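Local structure of cytoplasmic protein (Cryptococcus neoformans var. grubii serotype A, 7LPO) at residues 128-131 against 132-135; 215-218 against 219-223; 507-511 against 512-516; 529-532 against 533-536. The protein probably hydrolyses the beta-glucosidic bond of steryl glucosides, acting as a sterylglucosidase of glycoside hydrolase family 5. One frame throughout, in Å; residues are numbered along the deposited sequence.

All four contacts are local turns joining neighbouring residues, so none closes a long loop; they follow one another along the chain without nesting or crossing. Contact 1 ends helix 118-133 just before strand 137-143. Contact 2 ends helix 206-221, ahead of the short strands 226-227 and 230-231. Contact 3 carries the end of helix 490-512 into the loop before strand 518-522, and contact 4 takes the end of the short helix 528-531 into the loop before helix 547-559. They do not touch: contacts 2 and 3 come closest, their nearest atoms about 16 Å apart, while contact 4 lies across the chain's centre from both, its own centre about 47 Å from that of contact 2.

Contact 1 (128-131 against 132-135); sequences LRKC and KEWG
Lys132, Glu133 and Trp134 each return a backbone N-H to the carbonyl four residues back. Lys132 N bonds to Leu128 O, Glu133 N to Arg129 O and Trp134 N to Lys130 O, all at 3.0 to 3.1 Å; the last donor also makes a weak second bond to Cys131 O. Side chains lie close to the same carbonyls. The Trp134 indole turns its edge to Lys130 O, which lies in the ring plane 3.2 Å from CD1. Its chi1 (-78°) puts CG beside the backbone N, so that the indole lies next to the last turn with CD1 towards that oxygen; NE1 bonds to Asp85. Glu133 passes close to Arg129 O, its CG 3.6 Å from that oxygen. Lys132 takes the other course: CG stands anti to the backbone N (chi1 -176°), and the extended chain leads its amine towards Asp257 and Glu261, both long, weak ion pairs. Among the charges, Lys130 NZ and Glu133 OE2 are 4.3 Å apart, beyond a salt bridge; the lysine makes its salt bridge with Asp85 OD1, the oxygen that also receives Trp134 NE1. One carboxylate thus takes both ends and ties this turn to helix 83-93. On the inner side Leu128 packs on Val138 and Met140 of strand 137-143. Gly135, with positive phi (85°), leaves the helix, and its N bonds back to Lys132 O at 2.9 Å. This is a Schellman motif, here ending a helix that leads into the next parallel strand of the TIM-barrel fold of family 5 glycosidases.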
# COMPACT_ATOMS: atom_id res chain seq x y z
N LEU A 128 -5.68 14.13 -11.74
CA LEU A 128 -4.97 13.33 -12.73
C LEU A 128 -4.49 14.18 -13.90
O LEU A 128 -3.41 13.96 -14.44
CB LEU A 128 -5.87 12.19 -13.22
CG LEU A 128 -6.21 11.17 -12.15
CD1 LEU A 128 -7.19 10.13 -12.67
CD2 LEU A 128 -4.93 10.51 -11.60
N ARG A 129 -5.28 15.19 -14.30
CA ARG A 129 -4.86 16.04 -15.40
C ARG A 129 -3.58 16.80 -15.07
O ARG A 129 -2.68 16.91 -15.92
CB ARG A 129 -5.98 17.03 -15.75
CG ARG A 129 -7.10 16.40 -16.56
CD ARG A 129 -7.79 17.43 -17.43
NE ARG A 129 -9.21 17.15 -17.59
CZ ARG A 129 -9.72 16.32 -18.50
NH1 ARG A 129 -8.91 15.69 -19.35
NH2 ARG A 129 -11.03 16.14 -18.57
N LYS A 130 -3.47 17.32 -13.84
CA LYS A 130 -2.23 18.00 -13.44
C LYS A 130 -1.06 17.02 -13.37
O LYS A 130 0.06 17.37 -13.75
CB LYS A 130 -2.43 18.70 -12.10
CG LYS A 130 -3.18 20.01 -12.21
CD LYS A 130 -3.07 20.83 -10.94
CE LYS A 130 -3.31 22.31 -11.21
NZ LYS A 130 -2.31 22.88 -12.16
N CYS A 131 -1.29 15.80 -12.87
CA CYS A 131 -0.22 14.80 -12.91
C CYS A 131 0.27 14.59 -14.33
O CYS A 131 1.47 14.46 -14.57
CB CYS A 131 -0.71 13.48 -12.31
SG CYS A 131 -1.21 13.62 -10.57
N LYS A 132 -0.65 14.57 -15.30
CA LYS A 132 -0.25 14.37 -16.69
C LYS A 132 0.55 15.56 -17.21
O LYS A 132 1.55 15.37 -17.91
CB LYS A 132 -1.49 14.15 -17.55
CG LYS A 132 -1.20 13.83 -19.01
CD LYS A 132 -2.50 13.77 -19.80
CE LYS A 132 -2.23 13.64 -21.29
NZ LYS A 132 -3.36 14.24 -22.07
N GLU A 133 0.13 16.77 -16.87
CA GLU A 133 0.88 17.95 -17.28
C GLU A 133 2.32 17.90 -16.78
O GLU A 133 3.24 18.35 -17.47
CB GLU A 133 0.19 19.22 -16.77
CG GLU A 133 -1.01 19.65 -17.59
CD GLU A 133 -1.95 20.55 -16.81
OE1 GLU A 133 -3.19 20.34 -16.90
OE2 GLU A 133 -1.46 21.46 -16.10
N TRP A 134 2.53 17.35 -15.59
CA TRP A 134 3.87 17.24 -15.03
C TRP A 134 4.61 15.99 -15.46
O TRP A 134 5.73 15.76 -15.01
CB TRP A 134 3.80 17.29 -13.50
CG TRP A 134 3.60 18.67 -12.98
CD1 TRP A 134 2.42 19.25 -12.63
CD2 TRP A 134 4.62 19.66 -12.74
NE1 TRP A 134 2.64 20.54 -12.19
CE2 TRP A 134 3.98 20.81 -12.25
CE3 TRP A 134 6.01 19.67 -12.90
CZ2 TRP A 134 4.67 21.96 -11.92
CZ3 TRP A 134 6.70 20.82 -12.56
CH2 TRP A 134 6.03 21.95 -12.08
N GLY A 135 4.01 15.16 -16.32
CA GLY A 135 4.72 14.03 -16.88
C GLY A 135 4.73 12.77 -16.05
O GLY A 135 5.61 11.93 -16.25

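Contact 2 (215-218 against 219-223); sequences FFAG and KTYAP
Ala217 and Tyr221 make the close side of this turn. Ala217 CB sits 3.7 Å from Tyr221 CD2, at the ring edge and near its plane, while Thr220 CG2 covers a face of the same ring from 3.6 Å above its centre. Thr220 can do this because its CG2 stands anti to the backbone N, leaving OG1 beside that nitrogen. Ala217 O is gripped twice: Tyr221 N comes in nearly along the C=O axis at 3.1 Å, and Thr220 N arrives from above the carbonyl plane at 2.9 Å. Gly218 O takes Ala222 N at 2.8 Å. These bonds close the last turn of helix 206-221. The helix is kinked here: Lys219 N and Thr220 N miss the usual bond to the carbonyl four residues back; Thr220 N takes Ala217 O, three back, and Lys219 N takes Gln233 OE1. Behind the close side, Phe404 of helix 400-419 packs on Ala217, Thr220 and Tyr221, and the tyrosine hydroxyl bonds to Thr389 O, which fixes the far end of the ring. The other side is looser. Of the exposed Pro223 side chain, CD comes nearest, 4.1 Å from Gly218 O. Lys219, also exposed, bends at chi3 (-84°) and carries its amine away from the turn to a salt bridge with Asp234.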
# COMPACT_ATOMS: atom_id res chain seq x y z
N PHE A 215 -17.16 -10.67 2.88
CA PHE A 215 -16.76 -10.10 1.59
C PHE A 215 -16.28 -11.17 0.62
O PHE A 215 -16.69 -11.19 -0.55
CB PHE A 215 -15.66 -9.05 1.81
CG PHE A 215 -15.32 -8.25 0.58
CD1 PHE A 215 -16.10 -7.17 0.19
CD2 PHE A 215 -14.19 -8.56 -0.17
CE1 PHE A 215 -15.78 -6.43 -0.92
CE2 PHE A 215 -13.87 -7.81 -1.29
CZ PHE A 215 -14.68 -6.73 -1.66
N PHE A 216 -15.38 -12.05 1.06
CA PHE A 216 -14.72 -12.98 0.17
C PHE A 216 -15.38 -14.35 0.13
O PHE A 216 -15.16 -15.08 -0.84
CB PHE A 216 -13.26 -13.19 0.57
CG PHE A 216 -12.36 -12.07 0.18
CD1 PHE A 216 -12.20 -11.73 -1.15
CD2 PHE A 216 -11.68 -11.36 1.14
CE1 PHE A 216 -11.38 -10.70 -1.51
CE2 PHE A 216 -10.85 -10.32 0.78
CZ PHE A 216 -10.69 -9.99 -0.55
N ALA A 217 -16.16 -14.72 1.15
CA ALA A 217 -16.64 -16.09 1.23
C ALA A 217 -17.97 -16.23 1.96
O ALA A 217 -18.25 -17.32 2.49
CB ALA A 217 -15.57 -16.97 1.93
N GLY A 218 -18.78 -15.18 2.00
CA GLY A 218 -20.08 -15.27 2.66
C GLY A 218 -20.93 -16.42 2.15
O GLY A 218 -21.66 -17.05 2.92
N LYS A 219 -20.85 -16.73 0.85
CA LYS A 219 -21.68 -17.79 0.30
C LYS A 219 -21.28 -19.17 0.83
O LYS A 219 -22.10 -20.09 0.81
CB LYS A 219 -21.62 -17.79 -1.23
CG LYS A 219 -22.36 -16.63 -1.87
CD LYS A 219 -22.26 -16.67 -3.40
CE LYS A 219 -20.97 -16.03 -3.88
NZ LYS A 219 -21.01 -15.67 -5.34
N THR A 220 -20.05 -19.32 1.30
CA THR A 220 -19.57 -20.58 1.83
C THR A 220 -19.79 -20.71 3.33
O THR A 220 -20.22 -21.76 3.81
CB THR A 220 -18.07 -20.73 1.52
OG1 THR A 220 -17.88 -20.73 0.11
CG2 THR A 220 -17.48 -22.01 2.13
N TYR A 221 -19.54 -19.64 4.09
CA TYR A 221 -19.53 -19.70 5.54
C TYR A 221 -20.69 -18.98 6.20
O TYR A 221 -20.95 -19.25 7.38
CB TYR A 221 -18.21 -19.13 6.08
CG TYR A 221 -17.01 -19.89 5.58
CD1 TYR A 221 -16.80 -21.21 5.96
CD2 TYR A 221 -16.11 -19.32 4.70
CE1 TYR A 221 -15.72 -21.93 5.48
CE2 TYR A 221 -15.04 -20.02 4.22
CZ TYR A 221 -14.84 -21.32 4.61
OH TYR A 221 -13.76 -22.03 4.12
N ALA A 222 -21.39 -18.09 5.50
CA ALA A 222 -22.58 -17.42 6.03
C ALA A 222 -23.71 -17.49 5.01
O ALA A 222 -24.22 -16.46 4.56
CB ALA A 222 -22.27 -15.97 6.40
N PRO A 223 -24.12 -18.70 4.62
CA PRO A 223 -25.15 -18.83 3.57
C PRO A 223 -26.50 -18.20 3.92
O PRO A 223 -27.28 -17.86 3.02
CB PRO A 223 -25.28 -20.35 3.39
CG PRO A 223 -24.68 -20.96 4.66
CD PRO A 223 -23.60 -20.01 5.06

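Contact 3 (507-511 against 512-516); sequences DTIDI and LGNYP
Thr508 O holds two successive backbone N-H groups that reach it from opposite faces of its carbonyl plane: Leu512 N at 2.8 Å and Gly513 N at 3.0 Å. The second bond spans five residues rather than four, so the helix ends in a wider, pi-type turn. Gly513, with positive phi (130°), then leads the chain away, and its own carbonyl folds back on the helix: the CA-H of Ile509 points at Gly513 O, CA to O 3.2 Å, nearly straight with 164° at the hydrogen. Ile509 and Asn514 run alongside each other, with CD1 of the isoleucine 3.7 Å from Asn514 OD1. Asn514 itself is the centre of an inverse gamma turn. On another flank Thr508 CG2 meets Tyr515 O at 3.6 Å; the torsion that sends this methyl there, anti to the backbone N, leaves OG1 to bond with Thr517 OG1. Tyr515 OH reaches Glu440. The turn thus brings the end of helix 490-512 against strand 447-449, where Thr508 and Leu512 pack on Ser449 and Pro516 makes a backbone hydrogen bond with Ser449, before the chain enters strand 518-522.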
# COMPACT_ATOMS: atom_id res chain seq x y z
N ASP A 507 8.75 -14.53 -7.08
CA ASP A 507 7.35 -14.95 -7.09
C ASP A 507 6.70 -14.65 -8.43
O ASP A 507 5.84 -15.40 -8.91
CB ASP A 507 6.56 -14.25 -5.99
CG ASP A 507 6.88 -14.76 -4.60
OD1 ASP A 507 7.61 -15.76 -4.47
OD2 ASP A 507 6.38 -14.15 -3.64
N THR A 508 7.06 -13.51 -9.04
CA THR A 508 6.40 -13.10 -10.27
C THR A 508 6.67 -14.08 -11.40
O THR A 508 5.73 -14.59 -12.02
CB THR A 508 6.86 -11.69 -10.65
OG1 THR A 508 6.62 -10.80 -9.56
CG2 THR A 508 6.10 -11.23 -11.90
N ILE A 509 7.94 -14.37 -11.66
CA ILE A 509 8.28 -15.23 -12.79
C ILE A 509 7.93 -16.68 -12.50
O ILE A 509 7.57 -17.43 -13.41
CB ILE A 509 9.77 -15.06 -13.14
CG1 ILE A 509 10.05 -15.67 -14.51
CG2 ILE A 509 10.65 -15.69 -12.07
CD1 ILE A 509 11.39 -15.30 -15.08
N ASP A 510 7.99 -17.10 -11.23
CA ASP A 510 7.60 -18.46 -10.88
C ASP A 510 6.13 -18.72 -11.15
O ASP A 510 5.74 -19.83 -11.54
CB ASP A 510 7.89 -18.73 -9.40
CG ASP A 510 9.35 -18.94 -9.11
OD1 ASP A 510 10.14 -19.05 -10.08
OD2 ASP A 510 9.69 -18.98 -7.91
N ILE A 511 5.27 -17.72 -10.91
CA ILE A 511 3.84 -17.93 -10.77
C ILE A 511 3.05 -17.23 -11.87
O ILE A 511 2.21 -17.84 -12.54
CB ILE A 511 3.34 -17.47 -9.38
CG1 ILE A 511 4.01 -18.31 -8.29
CG2 ILE A 511 1.82 -17.58 -9.30
CD1 ILE A 511 3.79 -17.77 -6.89
N LEU A 512 3.26 -15.93 -12.04
CA LEU A 512 2.45 -15.17 -12.99
C LEU A 512 3.00 -15.26 -14.41
O LEU A 512 2.22 -15.33 -15.36
CB LEU A 512 2.36 -13.71 -12.55
CG LEU A 512 1.51 -13.46 -11.30
CD1 LEU A 512 1.55 -11.99 -10.87
CD2 LEU A 512 0.06 -13.89 -11.55
N GLY A 513 4.32 -15.28 -14.57
CA GLY A 513 4.93 -15.36 -15.87
C GLY A 513 5.99 -14.29 -16.03
O GLY A 513 6.51 -13.74 -15.05
N ASN A 514 6.32 -13.99 -17.29
CA ASN A 514 7.34 -12.99 -17.59
C ASN A 514 6.69 -11.62 -17.64
O ASN A 514 6.30 -11.10 -18.69
CB ASN A 514 8.06 -13.35 -18.88
CG ASN A 514 9.16 -14.36 -18.65
OD1 ASN A 514 10.32 -14.00 -18.42
ND2 ASN A 514 8.80 -15.64 -18.69
N TYR A 515 6.55 -11.04 -16.46
CA TYR A 515 5.89 -9.77 -16.24
C TYR A 515 6.77 -8.92 -15.34
O TYR A 515 7.61 -9.44 -14.61
CB TYR A 515 4.52 -9.96 -15.57
CG TYR A 515 3.46 -10.52 -16.48
CD1 TYR A 515 2.93 -9.75 -17.50
CD2 TYR A 515 2.98 -11.81 -16.31
CE1 TYR A 515 1.94 -10.25 -18.33
CE2 TYR A 515 2.00 -12.33 -17.14
CZ TYR A 515 1.49 -11.53 -18.15
OH TYR A 515 0.51 -12.02 -18.97
N PRO A 516 6.57 -7.61 -15.35
CA PRO A 516 7.33 -6.75 -14.43
C PRO A 516 6.86 -6.92 -13.00
O PRO A 516 5.79 -7.47 -12.72
CB PRO A 516 7.05 -5.33 -14.94
CG PRO A 516 6.41 -5.50 -16.30
CD PRO A 516 5.72 -6.84 -16.27

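Contact 4 (529-532 against 533-536); sequences DDKK and AYGY
Ala533 follows Lys532 at the start of a 3-10 turn, its methyl packed on Tyr546 and its backbone hydrogen-bonded to Gly544. Next, Tyr534 N bonds to Lys531 O at 2.9 Å, the donor standing 61° out of the carbonyl plane rather than on a lone pair. The Tyr534 ring and the Lys531 side chain cross at a slant, CD2 of the tyrosine 3.6 Å from CB of the lysine. The ring also stacks on His579, and its hydroxyl bonds to Asp589, so both ring and phenol end are held by the parts of the chain around them. Lys531 belongs to the same neighbourhood: its extended chain carries NZ to the carbonyl of His579. The backbone here is a 3-10 turn following residues 529-531, which have positive phi and so follow a left-handed helical path, an uncommon run for residues other than glycine. Gly535, also of positive phi (85°), continues the three-residue spacing, its N reaching Lys532 O at 3.0 Å from well above the carbonyl plane. Lys532 itself turns away from the turn, bending at chi4 (66°) to a salt bridge with Asp538. Tyr536 closes the segment with a weak bond from its N to Lys531 O at 3.3 Å, a second donor on that oxygen. The Tyr536 side chain follows that of Lys531 in the same direction, with CD2 of the ring 3.7 Å from the lysine CD. Tyr536 CB also lies 3.9 Å from Asp530 O.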
# COMPACT_ATOMS: atom_id res chain seq x y z
N ASP A 529 12.43 7.14 17.76
CA ASP A 529 13.16 7.58 18.96
C ASP A 529 12.37 8.63 19.73
O ASP A 529 12.92 9.63 20.21
CB ASP A 529 14.54 8.12 18.59
CG ASP A 529 15.40 7.07 17.88
OD1 ASP A 529 15.50 5.95 18.41
OD2 ASP A 529 15.95 7.37 16.80
N ASP A 530 11.06 8.40 19.87
CA ASP A 530 10.19 9.32 20.58
C ASP A 530 10.27 10.72 19.97
O ASP A 530 10.19 11.73 20.68
CB ASP A 530 10.51 9.35 22.07
CG ASP A 530 10.36 7.99 22.73
OD1 ASP A 530 9.41 7.25 22.38
OD2 ASP A 530 11.20 7.64 23.59
N LYS A 531 10.44 10.77 18.65
CA LYS A 531 10.40 12.02 17.89
C LYS A 531 11.57 12.94 18.26
O LYS A 531 11.45 14.17 18.26
CB LYS A 531 9.07 12.74 18.09
CG LYS A 531 7.85 11.87 17.78
CD LYS A 531 6.56 12.69 17.84
CE LYS A 531 5.35 11.86 17.44
NZ LYS A 531 4.09 12.69 17.44
N LYS A 532 12.73 12.33 18.53
CA LYS A 532 13.92 13.11 18.85
C LYS A 532 14.28 14.05 17.71
O LYS A 532 14.74 15.18 17.95
CB LYS A 532 15.08 12.17 19.17
CG LYS A 532 16.36 12.86 19.59
CD LYS A 532 17.41 11.82 20.01
CE LYS A 532 18.72 12.46 20.44
NZ LYS A 532 18.55 13.26 21.68
N ALA A 533 14.09 13.61 16.46
CA ALA A 533 14.40 14.47 15.33
C ALA A 533 13.48 15.68 15.25
O ALA A 533 13.80 16.67 14.58
CB ALA A 533 14.31 13.68 14.02
N TYR A 534 12.33 15.62 15.91
CA TYR A 534 11.41 16.75 15.93
C TYR A 534 11.69 17.69 17.09
O TYR A 534 11.03 18.73 17.19
CB TYR A 534 9.96 16.26 15.99
CG TYR A 534 9.58 15.32 14.87
CD1 TYR A 534 10.32 15.25 13.69
CD2 TYR A 534 8.47 14.48 15.00
CE1 TYR A 534 9.96 14.38 12.68
CE2 TYR A 534 8.12 13.62 14.00
CZ TYR A 534 8.85 13.57 12.84
OH TYR A 534 8.48 12.69 11.84
N GLY A 535 12.65 17.36 17.95
CA GLY A 535 12.93 18.19 19.10
C GLY A 535 12.06 17.91 20.30
O GLY A 535 12.03 18.72 21.23
N TYR A 536 11.39 16.76 20.34
CA TYR A 536 10.37 16.51 21.35
C TYR A 536 10.93 15.98 22.66
O TYR A 536 10.19 15.95 23.65
CB TYR A 536 9.35 15.50 20.81
CG TYR A 536 8.21 16.11 20.02
CD1 TYR A 536 8.43 17.17 19.15
CD2 TYR A 536 6.93 15.61 20.15
CE1 TYR A 536 7.37 17.72 18.42
CE2 TYR A 536 5.87 16.16 19.43
CZ TYR A 536 6.10 17.21 18.57
OH TYR A 536 5.04 17.74 17.87